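Local coordinates for protein aldehyde dehydrogenase 12 (Zea mays, PDB 6D97) that oxidises L-glutamate gamma-semialdehyde with NAD+ as the last enzyme of proline catabolism in plants, at residues A460-N469 with N483-T494; V309-Q318 with L345-R356. All coordinates share one frame; numbering follows the deposited sequence.

Contact 1: residues A460-N469 with N483-T494; sequences AHLTAAIVSN and NGTTYAGIRART
H461 and N483 meet just before the N-terminal ends of the two parallel strands of a beta-alpha-beta unit, 463-467 and 485-488, which are joined by helix 471-479. The side chains cross at about a right angle, with amide and imidazole planes 63° apart; N483 OD1 sits at the ring edge, in its plane, and accepts from H461 ND1 at 3.1 Å. With CG anti to its carbonyl carbon (chi1 -74°), the N483 amide is turned toward the neighbouring strand, and ND2 donates to T463 O at 2.7 Å; the oxygen lies in the amide plane, while the donor stands above the plane of the T463 carbonyl. An asparagine suits this place because one flat group offers an acceptor to the ring and a donor to the strand; ND2 also gives a proton to a water that is bound to A460 O. The far side of the ring is used too, since H461 NE2 bonds K94 of the second subunit.

Between the strands, Y487 N to A464 O and I466 N to Y487 O continue the regular parallel pairing. Small side chains suit the two faces: A465 CB lies 3.8 Å from T494 CG2, where the returning chain passes close, and on the opposite face A464 CB fits against N483. I466 sends CD1 to T486 CG2, and its side chain also packs on helix 471-479. Beyond the strand ends, a type I turn from G489 to A492 folds the chain back, so that V467 CG1 meets I490 CD1 at 3.7 Å. G489 has a positive phi at which a side chain would be jammed against the preceding carbonyl. N469 ND2 bonds V534 O of the second subunit, while N469 OD1 accepts from I490 N at 2.9 Å, the donor standing 43° out of the amide carbonyl plane.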
loop_
_atom_site.group_PDB
_atom_site.type_symbol
_atom_site.label_atom_id
_atom_site.label_comp_id
_atom_site.label_asym_id
_atom_site.label_seq_id
_atom_site.Cartn_x
_atom_site.Cartn_y
_atom_site.Cartn_z
ATOM N N ALA A 460 17.456 3.155 25.350
ATOM C CA ALA A 460 16.354 3.873 24.728
ATOM C C ALA A 460 16.753 4.274 23.319
ATOM O O ALA A 460 17.894 4.679 23.078
ATOM C CB ALA A 460 15.961 5.112 25.545
ATOM N N HIS A 461 15.805 4.158 22.388
ATOM C CA HIS A 461 16.043 4.435 20.974
ATOM C C HIS A 461 14.863 5.251 20.438
ATOM O O HIS A 461 14.045 4.765 19.656
ATOM C CB HIS A 461 16.250 3.137 20.194
ATOM C CG HIS A 461 17.368 2.293 20.722
ATOM N ND1 HIS A 461 18.681 2.709 20.710
ATOM C CD2 HIS A 461 17.368 1.065 21.290
ATOM C CE1 HIS A 461 19.443 1.772 21.242
ATOM N NE2 HIS A 461 18.671 0.762 21.600
ATOM N N LEU A 462 14.789 6.508 20.872
ATOM C CA LEU A 462 13.712 7.395 20.459
ATOM C C LEU A 462 14.154 8.256 19.282
ATOM O O LEU A 462 13.983 7.861 18.126
ATOM C CB LEU A 462 13.259 8.261 21.637
ATOM C CG LEU A 462 11.955 9.044 21.482
ATOM C CD1 LEU A 462 10.918 8.244 20.716
ATOM C CD2 LEU A 462 11.415 9.408 22.850
ATOM N N THR A 463 14.724 9.426 19.554
ATOM C CA THR A 463 15.175 10.308 18.490
ATOM C C THR A 463 16.695 10.354 18.434
ATOM O O THR A 463 17.395 9.956 19.369
ATOM C CB THR A 463 14.618 11.725 18.655
ATOM O OG1 THR A 463 15.154 12.322 19.841
ATOM C CG2 THR A 463 13.110 11.689 18.754
ATOM N N ALA A 464 17.192 10.838 17.301
ATOM C CA ALA A 464 18.618 10.903 17.022
ATOM C C ALA A 464 18.820 11.800 15.812
ATOM O O ALA A 464 17.917 11.975 14.990
ATOM C CB ALA A 464 19.211 9.517 16.766
ATOM N N ALA A 465 20.021 12.363 15.715
ATOM C CA ALA A 465 20.383 13.240 14.613
ATOM C C ALA A 465 21.806 12.945 14.170
ATOM O O ALA A 465 22.703 12.774 15.000
ATOM C CB ALA A 465 20.256 14.718 15.000
ATOM N N ILE A 466 22.001 12.892 12.857
ATOM C CA ILE A 466 23.310 12.678 12.253
ATOM C C ILE A 466 23.571 13.893 11.375
ATOM O O ILE A 466 23.030 14.004 10.267
ATOM C CB ILE A 466 23.377 11.378 11.447
ATOM C CG1 ILE A 466 22.726 10.236 12.231
ATOM C CG2 ILE A 466 24.827 11.041 11.116
ATOM C CD1 ILE A 466 22.317 9.078 11.375
ATOM N N VAL A 467 24.389 14.818 11.872
ATOM C CA VAL A 467 24.630 16.092 11.196
ATOM C C VAL A 467 25.807 15.876 10.250
ATOM O O VAL A 467 26.974 15.997 10.624
ATOM C CB VAL A 467 24.875 17.226 12.185
ATOM C CG1 VAL A 467 25.095 18.532 11.440
ATOM C CG2 VAL A 467 23.703 17.341 13.154
ATOM N N SER A 468 25.482 15.556 9.000
ATOM C CA SER A 468 26.433 15.315 7.924
ATOM C C SER A 468 25.647 15.194 6.629
ATOM O O SER A 468 24.494 14.754 6.635
ATOM C CB SER A 468 27.257 14.043 8.164
ATOM O OG SER A 468 27.932 13.637 6.986
ATOM N N ASN A 469 26.272 15.601 5.526
ATOM C CA ASN A 469 25.712 15.395 4.196
ATOM C C ASN A 469 26.469 14.346 3.396
ATOM O O ASN A 469 26.108 14.084 2.245
ATOM C CB ASN A 469 25.675 16.714 3.418
ATOM C CG ASN A 469 24.383 17.467 3.634
ATOM O OD1 ASN A 469 23.552 17.065 4.443
ATOM N ND2 ASN A 469 24.205 18.562 2.911
ATOM N N ASN A 483 17.430 4.143 16.495
ATOM C CA ASN A 483 16.457 5.091 17.050
ATOM C C ASN A 483 15.283 5.364 16.113
ATOM O O ASN A 483 15.465 5.618 14.922
ATOM C CB ASN A 483 17.160 6.399 17.406
ATOM C CG ASN A 483 18.007 6.273 18.649
ATOM O OD1 ASN A 483 18.553 5.207 18.942
ATOM N ND2 ASN A 483 18.106 7.358 19.401
ATOM N N GLY A 484 14.071 5.314 16.676
ATOM C CA GLY A 484 12.877 5.214 15.849
ATOM C C GLY A 484 12.557 6.468 15.064
ATOM O O GLY A 484 11.781 6.424 14.104
ATOM N N THR A 485 13.132 7.600 15.459
ATOM C CA THR A 485 12.906 8.871 14.767
ATOM C C THR A 485 14.264 9.545 14.601
ATOM O O THR A 485 14.665 10.380 15.418
ATOM C CB THR A 485 11.927 9.759 15.512
ATOM O OG1 THR A 485 10.793 8.986 15.922
ATOM C CG2 THR A 485 11.465 10.874 14.599
ATOM N N THR A 486 14.959 9.192 13.527
ATOM C CA THR A 486 16.318 9.643 13.279
ATOM C C THR A 486 16.332 10.624 12.116
ATOM O O THR A 486 15.788 10.334 11.045
ATOM C CB THR A 486 17.234 8.457 12.979
ATOM O OG1 THR A 486 17.223 7.555 14.092
ATOM C CG2 THR A 486 18.653 8.940 12.736
ATOM N N TYR A 487 16.956 11.778 12.330
ATOM C CA TYR A 487 17.120 12.795 11.301
ATOM C C TYR A 487 18.553 12.765 10.787
ATOM O O TYR A 487 19.497 12.597 11.564
ATOM C CB TYR A 487 16.781 14.188 11.839
ATOM C CG TYR A 487 15.376 14.337 12.389
ATOM C CD1 TYR A 487 15.029 13.798 13.623
ATOM C CD2 TYR A 487 14.403 15.035 11.684
ATOM C CE1 TYR A 487 13.756 13.940 14.136
ATOM C CE2 TYR A 487 13.122 15.176 12.186
ATOM C CZ TYR A 487 12.805 14.627 13.411
ATOM O OH TYR A 487 11.533 14.774 13.915
ATOM N N ALA A 488 18.716 12.928 9.475
ATOM C CA ALA A 488 20.020 12.798 8.836
ATOM C C ALA A 488 20.193 13.897 7.800
ATOM O O ALA A 488 19.322 14.094 6.949
ATOM C CB ALA A 488 20.183 11.423 8.178
ATOM N N GLY A 489 21.324 14.590 7.862
ATOM C CA GLY A 489 21.577 15.716 6.988
ATOM C C GLY A 489 22.214 16.837 7.775
ATOM O O GLY A 489 22.247 16.777 9.007
ATOM N N ILE A 490 22.735 17.860 7.094
ATOM C CA ILE A 490 23.371 18.954 7.819
ATOM C C ILE A 490 22.356 19.738 8.641
ATOM O O ILE A 490 22.732 20.405 9.611
ATOM C CB ILE A 490 24.138 19.875 6.849
ATOM C CG1 ILE A 490 25.285 20.578 7.579
ATOM C CG2 ILE A 490 23.206 20.897 6.214
ATOM C CD1 ILE A 490 26.331 19.623 8.146
ATOM N N ARG A 491 21.070 19.662 8.290
ATOM C CA ARG A 491 20.008 20.318 9.039
ATOM C C ARG A 491 19.315 19.370 10.010
ATOM O O ARG A 491 18.204 19.664 10.467
ATOM C CB ARG A 491 18.988 20.935 8.078
ATOM C CG ARG A 491 19.577 22.007 7.168
ATOM C CD ARG A 491 18.543 22.571 6.207
ATOM N NE ARG A 491 17.491 23.319 6.890
ATOM C CZ ARG A 491 16.520 23.977 6.266
ATOM N NH1 ARG A 491 16.464 23.981 4.940
ATOM N NH2 ARG A 491 15.605 24.631 6.968
ATOM N N ALA A 492 19.949 18.244 10.336
ATOM C CA ALA A 492 19.326 17.261 11.213
ATOM C C ALA A 492 19.156 17.816 12.622
ATOM O O ALA A 492 19.999 18.565 13.125
ATOM C CB ALA A 492 20.158 15.976 11.252
ATOM N N ARG A 493 18.049 17.435 13.252
ATOM C CA ARG A 493 17.689 17.848 14.598
ATOM C C ARG A 493 17.247 16.619 15.381
ATOM O O ARG A 493 17.082 15.533 14.825
ATOM C CB ARG A 493 16.568 18.896 14.563
ATOM C CG ARG A 493 15.279 18.390 13.910
ATOM C CD ARG A 493 14.349 19.525 13.519
ATOM N NE ARG A 493 12.969 19.063 13.397
ATOM C CZ ARG A 493 12.432 18.583 12.281
ATOM N NH1 ARG A 493 13.155 18.507 11.172
ATOM N NH2 ARG A 493 11.167 18.181 12.276
ATOM N N THR A 494 17.057 16.786 16.690
ATOM C CA THR A 494 16.479 15.716 17.491
ATOM C C THR A 494 15.033 15.978 17.885
ATOM O O THR A 494 14.309 15.021 18.181
ATOM C CB THR A 494 17.300 15.475 18.766
ATOM O OG1 THR A 494 17.161 16.591 19.653
ATOM C CG2 THR A 494 18.765 15.280 18.428
HETATM O O HOH W 1 19.122 6.698 22.072
#

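Contact 2: residues V309-Q318 with L345-R356; sequences VDYVAWVCDQ and LLEKMKKLSERR
A313 and L352 lie at the heart of a packing between helices 309-318 and 345-354, whose axes approach to 8.9 Å and cross at -46°. A313 has only a methyl to place between them, which lets the backbones come close: its CB touches L345 CD1 at 3.7 Å and also the CB of K348, while L352 CD1 rests on the A313 carbonyl. One turn further along helix 309-321, C316 CB meets the M349 sulfur.

The looser side is at V309 and D310, toward solvent. There V309 CG1 lies against the aliphatic part of K348, whose chain bends at its last torsion (chi4 -66°) to bring NZ to D310 OD1 at 2.7 Å. A long, flexible lysine suits this margin, greasy along its length and charged at the tip. By contrast, D317 is buried and tightly bonded. R356 approaches its carboxylate side-on: NE reaches OD1 at 3.1 Å and NH2 reaches OD2 at 2.7 Å, with the two planes 40° apart. NE also donates to OD2. Three waters finish the site, joining the carboxylate to M349 O, L352 O, Q318 OE1 and R355; Q318 NE2 bonds T547 OG1 of the second subunit. With R356 cut back to an alanine, the buried D317 carboxylate would probably lose its paired countercharge and be held mainly by waters. The arginine is itself fixed elsewhere, as NH1 bonds T362 O and also T547 of the second subunit, while R355 NH2 bonds P544 of that subunit.

Both helices lie on the mixed sheet: C316 and L345 reach strands 298-302 and 331-337, M349 touches 331-337 and the edge strand 388-391, and W541 of the second subunit meets the rings of Y311 and W314.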
loop_
_atom_site.group_PDB
_atom_site.type_symbol
_atom_site.label_atom_id
_atom_site.label_comp_id
_atom_site.label_asym_id
_atom_site.label_seq_id
_atom_site.Cartn_x
_atom_site.Cartn_y
_atom_site.Cartn_z
ATOM N N VAL A 309 28.009 26.208 10.290
ATOM C CA VAL A 309 28.268 26.145 11.727
ATOM C C VAL A 309 27.213 26.923 12.505
ATOM O O VAL A 309 26.748 26.480 13.561
ATOM C CB VAL A 309 29.687 26.655 12.036
ATOM C CG1 VAL A 309 29.971 26.554 13.525
ATOM C CG2 VAL A 309 30.720 25.879 11.231
ATOM N N ASP A 310 26.822 28.095 11.998
ATOM C CA ASP A 310 25.793 28.885 12.668
ATOM C C ASP A 310 24.474 28.126 12.736
ATOM O O ASP A 310 23.845 28.046 13.798
ATOM C CB ASP A 310 25.606 30.220 11.948
ATOM C CG ASP A 310 26.774 31.160 12.149
ATOM O OD1 ASP A 310 27.188 31.360 13.309
ATOM O OD2 ASP A 310 27.281 31.699 11.145
ATOM N N TYR A 311 24.042 27.557 11.607
ATOM C CA TYR A 311 22.786 26.815 11.590
ATOM C C TYR A 311 22.838 25.618 12.530
ATOM O O TYR A 311 21.883 25.362 13.274
ATOM C CB TYR A 311 22.456 26.357 10.169
ATOM C CG TYR A 311 21.060 25.778 10.038
ATOM C CD1 TYR A 311 20.800 24.451 10.362
ATOM C CD2 TYR A 311 20.003 26.564 9.597
ATOM C CE1 TYR A 311 19.526 23.924 10.250
ATOM C CE2 TYR A 311 18.727 26.045 9.479
ATOM C CZ TYR A 311 18.494 24.727 9.808
ATOM O OH TYR A 311 17.225 24.209 9.693
ATOM N N VAL A 312 23.940 24.864 12.498
ATOM C CA VAL A 312 24.069 23.683 13.348
ATOM C C VAL A 312 24.053 24.079 14.819
ATOM O O VAL A 312 23.450 23.394 15.654
ATOM C CB VAL A 312 25.345 22.901 12.983
ATOM C CG1 VAL A 312 25.575 21.763 13.966
ATOM C CG2 VAL A 312 25.242 22.369 11.563
ATOM N N ALA A 313 24.707 25.191 15.160
ATOM C CA ALA A 313 24.723 25.637 16.548
ATOM C C ALA A 313 23.321 25.996 17.022
ATOM O O ALA A 313 22.915 25.630 18.130
ATOM C CB ALA A 313 25.674 26.824 16.711
ATOM N N TRP A 314 22.565 26.710 16.185
ATOM C CA TRP A 314 21.203 27.090 16.543
ATOM C C TRP A 314 20.345 25.863 16.812
ATOM O O TRP A 314 19.586 25.821 17.788
ATOM C CB TRP A 314 20.597 27.942 15.431
ATOM C CG TRP A 314 19.121 28.163 15.540
ATOM C CD1 TRP A 314 18.469 28.951 16.444
ATOM C CD2 TRP A 314 18.112 27.608 14.689
ATOM N NE1 TRP A 314 17.114 28.912 16.214
ATOM C CE2 TRP A 314 16.870 28.093 15.142
ATOM C CE3 TRP A 314 18.139 26.747 13.588
ATOM C CZ2 TRP A 314 15.667 27.746 14.531
ATOM C CZ3 TRP A 314 16.944 26.403 12.982
ATOM C CH2 TRP A 314 15.725 26.901 13.456
ATOM N N VAL A 315 20.467 24.842 15.962
ATOM C CA VAL A 315 19.682 23.627 16.150
ATOM C C VAL A 315 20.108 22.909 17.421
ATOM O O VAL A 315 19.275 22.347 18.143
ATOM C CB VAL A 315 19.810 22.720 14.915
ATOM C CG1 VAL A 315 19.085 21.415 15.147
ATOM C CG2 VAL A 315 19.259 23.426 13.698
ATOM N N CYS A 316 21.409 22.923 17.717
ATOM C CA CYS A 316 21.893 22.329 18.959
ATOM C C CYS A 316 21.285 23.023 20.174
ATOM O O CYS A 316 20.880 22.362 21.136
ATOM C CB CYS A 316 23.419 22.392 19.010
ATOM S SG CYS A 316 24.279 21.073 18.115
ATOM N N ASP A 317 21.202 24.354 20.143
ATOM C CA ASP A 317 20.629 25.079 21.272
ATOM C C ASP A 317 19.135 24.812 21.402
ATOM O O ASP A 317 18.625 24.631 22.514
ATOM C CB ASP A 317 20.894 26.577 21.126
ATOM C CG ASP A 317 20.204 27.398 22.203
ATOM O OD1 ASP A 317 20.698 27.400 23.351
ATOM O OD2 ASP A 317 19.164 28.026 21.903
ATOM N N GLN A 318 18.415 24.793 20.279
ATOM C CA GLN A 318 16.982 24.531 20.337
ATOM C C GLN A 318 16.706 23.088 20.729
ATOM O O GLN A 318 15.789 22.817 21.512
ATOM C CB GLN A 318 16.327 24.860 18.995
ATOM C CG GLN A 318 16.314 26.344 18.668
ATOM C CD GLN A 318 15.362 27.136 19.550
ATOM O OE1 GLN A 318 15.665 28.254 19.964
ATOM N NE2 GLN A 318 14.202 26.561 19.837
ATOM N N LEU A 345 31.813 26.101 17.049
ATOM C CA LEU A 345 30.470 25.623 17.366
ATOM C C LEU A 345 30.172 25.744 18.856
ATOM O O LEU A 345 29.145 26.306 19.250
ATOM C CB LEU A 345 30.310 24.172 16.914
ATOM C CG LEU A 345 29.033 23.505 17.425
ATOM C CD1 LEU A 345 27.854 23.887 16.551
ATOM C CD2 LEU A 345 29.197 22.003 17.503
ATOM N N LEU A 346 31.055 25.200 19.700
ATOM C CA LEU A 346 30.825 25.233 21.141
ATOM C C LEU A 346 30.737 26.664 21.654
ATOM O O LEU A 346 29.938 26.965 22.548
ATOM C CB LEU A 346 31.931 24.470 21.872
ATOM C CG LEU A 346 31.839 22.943 21.879
ATOM C CD1 LEU A 346 33.034 22.339 22.608
ATOM C CD2 LEU A 346 30.527 22.495 22.515
ATOM N N GLU A 347 31.554 27.560 21.094
ATOM C CA GLU A 347 31.487 28.969 21.473
ATOM C C GLU A 347 30.127 29.563 21.136
ATOM O O GLU A 347 29.549 30.304 21.941
ATOM C CB GLU A 347 32.607 29.754 20.786
ATOM C CG GLU A 347 34.003 29.470 21.330
ATOM C CD GLU A 347 34.530 28.099 20.931
ATOM O OE1 GLU A 347 33.952 27.488 20.004
ATOM O OE2 GLU A 347 35.515 27.632 21.545
ATOM N N LYS A 348 29.592 29.239 19.953
ATOM C CA LYS A 348 28.262 29.716 19.588
ATOM C C LYS A 348 27.187 29.069 20.452
ATOM O O LYS A 348 26.198 29.721 20.807
ATOM C CB LYS A 348 27.990 29.453 18.107
ATOM C CG LYS A 348 28.932 30.178 17.165
ATOM C CD LYS A 348 28.853 29.602 15.758
ATOM C CE LYS A 348 29.852 30.264 14.823
ATOM N NZ LYS A 348 29.537 31.700 14.581
ATOM N N MET A 349 27.362 27.789 20.802
ATOM C CA MET A 349 26.401 27.126 21.680
ATOM C C MET A 349 26.369 27.781 23.053
ATOM O O MET A 349 25.300 27.916 23.663
ATOM C CB MET A 349 26.739 25.639 21.805
ATOM C CG MET A 349 26.222 24.788 20.655
ATOM S SD MET A 349 26.933 23.130 20.614
ATOM C CE MET A 349 26.358 22.466 22.174
ATOM N N LYS A 350 27.533 28.190 23.556
ATOM C CA LYS A 350 27.585 28.897 24.829
ATOM C C LYS A 350 26.824 30.214 24.751
ATOM O O LYS A 350 25.971 30.503 25.600
ATOM C CB LYS A 350 29.044 29.127 25.230
ATOM C CG LYS A 350 29.229 29.829 26.562
ATOM C CD LYS A 350 30.660 29.698 27.055
ATOM C CE LYS A 350 30.863 30.424 28.369
ATOM N NZ LYS A 350 30.577 31.878 28.238
ATOM N N LYS A 351 27.110 31.020 23.722
ATOM C CA LYS A 351 26.432 32.305 23.567
ATOM C C LYS A 351 24.930 32.122 23.396
ATOM O O LYS A 351 24.138 32.894 23.949
ATOM C CB LYS A 351 27.019 33.069 22.380
ATOM C CG LYS A 351 28.403 33.645 22.638
ATOM C CD LYS A 351 29.091 34.062 21.344
ATOM C CE LYS A 351 30.473 34.647 21.611
ATOM N NZ LYS A 351 31.250 34.849 20.358
ATOM N N LEU A 352 24.518 31.092 22.648
ATOM C CA LEU A 352 23.094 30.866 22.422
ATOM C C LEU A 352 22.379 30.441 23.699
ATOM O O LEU A 352 21.226 30.828 23.919
ATOM C CB LEU A 352 22.893 29.825 21.323
ATOM C CG LEU A 352 23.200 30.274 19.897
ATOM C CD1 LEU A 352 23.253 29.060 18.998
ATOM C CD2 LEU A 352 22.129 31.232 19.431
ATOM N N SER A 353 23.041 29.660 24.558
ATOM C CA SER A 353 22.415 29.257 25.814
ATOM C C SER A 353 22.248 30.437 26.766
ATOM O O SER A 353 21.333 30.432 27.598
ATOM C CB SER A 353 23.231 28.153 26.489
ATOM O OG SER A 353 24.447 28.662 27.013
ATOM N N GLU A 354 23.103 31.456 26.652
ATOM C CA GLU A 354 23.115 32.556 27.610
ATOM C C GLU A 354 22.126 33.663 27.275
ATOM O O GLU A 354 21.916 34.548 28.110
ATOM C CB GLU A 354 24.526 33.140 27.723
ATOM C CG GLU A 354 25.488 32.222 28.462
ATOM C CD GLU A 354 26.942 32.475 28.117
ATOM O OE1 GLU A 354 27.817 31.985 28.865
ATOM O OE2 GLU A 354 27.210 33.152 27.101
ATOM N N ARG A 355 21.523 33.647 26.088
ATOM C CA ARG A 355 20.427 34.559 25.799
ATOM C C ARG A 355 19.070 33.968 26.164
ATOM O O ARG A 355 18.046 34.626 25.954
ATOM C CB ARG A 355 20.442 34.978 24.323
ATOM C CG ARG A 355 20.345 33.837 23.343
ATOM C CD ARG A 355 20.017 34.345 21.949
ATOM N NE ARG A 355 19.457 33.286 21.110
ATOM C CZ ARG A 355 19.040 33.454 19.859
ATOM N NH1 ARG A 355 19.114 34.649 19.286
ATOM N NH2 ARG A 355 18.548 32.424 19.180
ATOM N N ARG A 356 19.039 32.754 26.706
ATOM C CA ARG A 356 17.804 32.181 27.221
ATOM C C ARG A 356 17.511 32.752 28.600
ATOM O O ARG A 356 18.412 32.902 29.429
ATOM C CB ARG A 356 17.912 30.658 27.279
ATOM C CG ARG A 356 18.253 30.072 25.926
ATOM C CD ARG A 356 18.022 28.569 25.847
ATOM N NE ARG A 356 17.854 28.157 24.455
ATOM C CZ ARG A 356 16.686 27.867 23.889
ATOM N NH1 ARG A 356 15.568 27.921 24.604
ATOM N NH2 ARG A 356 16.638 27.523 22.605
HETATM O O HOH W 2 23.111 26.143 23.465
HETATM O O HOH W 3 19.074 30.843 22.415
HETATM O O HOH W 4 18.273 29.604 19.714
#

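How the contacts relate
Contact 1 is part of the mixed sheet itself, whereas contact 2 is a pair of helices lying against that sheet and farther from the centre of the chain. Both are largely buried, contact 1 with no exposed touching residue, contact 2 with an exposed margin at D310. Backbone hydrogen bonds and small side chains dominate the first; the second depends on apolar packing between salt bridges. Helix 309-321 links them: V312 and V315 pack against the turn and tail of segment 483-494, and R491 NE probably bonds Y311 OH. Strand 485-488 extends the sheet into the second subunit, while contact 2 meets its C-terminal residues through arginines, Q318 and the aromatic rings of helix 309-321.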